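Local coordinates for attachment invasion locus protein (Yersinia pestis, PDB 3QRA) that mediates adhesion to, and promotes invasion of, eukaryotic host cells as an outer-membrane beta-barrel protein, the invasion by an unknown mechanism, at residues Tyr71-Gly77 with Gly90-His96. Coordinates in Å, arbitrary orientation, origin at the centre of the assembly. Numbering follows the deposited sequence.
Sequences YYSVTAG and GLLGAGH. With C8E ((hydroxyethyloxy)tri(ethyloxy)octane), chain F.
Extended segments 71-77 and 90-96 pair antiparallel as arms of a hairpin, strands 66-81 and 86-102 being neighbours in an eight-stranded antiparallel outer-membrane beta-barrel; their axes approach to 4.1 Å at 144°, fitting its strong coiling. Y72-H96, V74-A94 and A76-L92 are hydrogen-bonded pairs, each satisfying both amides and both carbonyls: Y72 N-H96 O 2.9 Å, H96 N-Y72 O 2.8 Å, V74 N-A94 O 3.0 Å; A94 N-V74 O, A76 N-L92 O and L92 N-A76 O each 2.9 Å. S73-G95 and T75-G93 are non-hydrogen-bonded pairs, CA atoms 4.2 and 4.0 Å apart; a CB at G93 would clash with V74 O and T75 CA, one at G77 with G90 O. Y72, V74, A76, L92, A94 and H96 share the outward face, which in the membrane would meet lipid, suiting small or apolar V74, A76, L92 and A94. Detergent C8E lies over one face of the Y72 ring (chi1 p), H96 CB over the other; H96 ND1 is hydrogen-bonded to T114 OG1. Polar Y71 and S73 suit the barrel interior, both hydroxyls hydrogen-bonding E137; T75 OG1 packs 3.7 Å from L91 CD1. Strand 42-53 flanks 71-77, bonding the backbones of Y71, S73, T75 and G77; strand 108-124 bonds L91 through G119.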
# COMPACT_ATOMS: atom_id res chain seq x y z
N TYR A 71 -2.20 7.90 -5.45
CA TYR A 71 -2.57 6.50 -5.52
C TYR A 71 -3.17 6.08 -4.20
O TYR A 71 -2.67 6.36 -3.18
CB TYR A 71 -1.34 5.66 -5.79
CG TYR A 71 -1.54 4.15 -5.72
CD1 TYR A 71 -2.10 3.46 -6.75
CD2 TYR A 71 -1.16 3.43 -4.61
CE1 TYR A 71 -2.26 2.09 -6.69
CE2 TYR A 71 -1.31 2.06 -4.56
CZ TYR A 71 -1.87 1.41 -5.61
OH TYR A 71 -2.03 0.07 -5.56
N TYR A 72 -4.26 5.37 -4.25
CA TYR A 72 -4.66 4.65 -3.12
C TYR A 72 -5.30 3.31 -3.38
O TYR A 72 -5.66 3.01 -4.48
CB TYR A 72 -5.53 5.44 -2.23
CG TYR A 72 -6.77 5.91 -2.81
CD1 TYR A 72 -6.84 7.13 -3.44
CD2 TYR A 72 -7.93 5.17 -2.65
CE1 TYR A 72 -8.02 7.57 -3.96
CE2 TYR A 72 -9.14 5.59 -3.14
CZ TYR A 72 -9.21 6.80 -3.80
OH TYR A 72 -10.44 7.22 -4.29
N SER A 73 -5.35 2.53 -2.33
CA SER A 73 -5.78 1.17 -2.54
C SER A 73 -6.47 0.63 -1.30
O SER A 73 -6.17 1.04 -0.17
CB SER A 73 -4.60 0.28 -2.92
OG SER A 73 -3.69 0.10 -1.84
N VAL A 74 -7.39 -0.30 -1.54
CA VAL A 74 -8.04 -1.03 -0.46
C VAL A 74 -7.92 -2.49 -0.86
O VAL A 74 -8.37 -2.88 -1.95
CB VAL A 74 -9.51 -0.63 -0.27
CG1 VAL A 74 -10.19 -1.54 0.77
CG2 VAL A 74 -9.61 0.81 0.19
N THR A 75 -7.27 -3.28 -0.01
CA THR A 75 -7.05 -4.70 -0.33
C THR A 75 -7.32 -5.57 0.89
O THR A 75 -7.34 -5.10 2.02
CB THR A 75 -5.60 -4.97 -0.83
OG1 THR A 75 -4.67 -4.57 0.17
CG2 THR A 75 -5.29 -4.22 -2.15
N ALA A 76 -7.55 -6.86 0.67
CA ALA A 76 -7.84 -7.75 1.78
C ALA A 76 -7.48 -9.17 1.41
O ALA A 76 -7.36 -9.50 0.23
CB ALA A 76 -9.31 -7.67 2.18
N GLY A 77 -7.32 -10.02 2.41
CA GLY A 77 -7.04 -11.41 2.12
C GLY A 77 -6.70 -12.24 3.33
O GLY A 77 -6.69 -11.73 4.46
N GLY A 90 -1.63 -12.88 1.75
CA GLY A 90 -1.82 -12.48 0.36
C GLY A 90 -3.08 -11.63 0.27
O GLY A 90 -4.09 -11.94 0.90
N LEU A 91 -3.01 -10.55 -0.52
CA LEU A 91 -4.07 -9.55 -0.57
C LEU A 91 -4.53 -9.30 -2.01
O LEU A 91 -3.75 -9.39 -2.95
CB LEU A 91 -3.58 -8.23 0.02
CG LEU A 91 -3.00 -8.32 1.43
CD1 LEU A 91 -2.51 -6.96 1.90
CD2 LEU A 91 -4.04 -8.85 2.40
N LEU A 92 -5.81 -8.97 -2.14
CA LEU A 92 -6.41 -8.62 -3.41
C LEU A 92 -7.39 -7.49 -3.16
O LEU A 92 -8.04 -7.42 -2.11
CB LEU A 92 -7.17 -9.82 -3.99
CG LEU A 92 -7.83 -9.59 -5.35
CD1 LEU A 92 -6.78 -9.37 -6.41
CD2 LEU A 92 -8.72 -10.79 -5.71
N GLY A 93 -7.51 -6.60 -4.13
CA GLY A 93 -8.45 -5.51 -3.99
C GLY A 93 -8.38 -4.55 -5.16
O GLY A 93 -8.21 -4.97 -6.30
N ALA A 94 -8.50 -3.26 -4.86
CA ALA A 94 -8.53 -2.25 -5.90
C ALA A 94 -7.50 -1.16 -5.63
O ALA A 94 -7.28 -0.75 -4.48
CB ALA A 94 -9.93 -1.62 -5.99
N GLY A 95 -6.86 -0.72 -6.71
CA GLY A 95 -6.00 0.45 -6.69
C GLY A 95 -6.62 1.53 -7.57
O GLY A 95 -7.29 1.23 -8.56
N HIS A 96 -6.39 2.79 -7.20
CA HIS A 96 -6.92 3.93 -7.93
C HIS A 96 -5.81 4.96 -8.02
O HIS A 96 -5.28 5.40 -6.99
CB HIS A 96 -8.14 4.53 -7.23
CG HIS A 96 -8.71 5.73 -7.92
ND1 HIS A 96 -9.54 5.63 -9.02
CD2 HIS A 96 -8.56 7.06 -7.69
CE1 HIS A 96 -9.89 6.84 -9.42
NE2 HIS A 96 -9.30 7.73 -8.63
C1 C8E F . -7.83 7.39 6.31
C2 C8E F . -7.42 8.18 5.07
C3 C8E F . -8.53 8.16 4.02
C4 C8E F . -8.44 9.35 3.08
C5 C8E F . -8.34 8.89 1.63
C6 C8E F . -9.42 9.56 0.78
C7 C8E F . -9.06 9.51 -0.70
C8 C8E F . -10.22 10.05 -1.54
O9 C8E F . -9.71 10.61 -2.73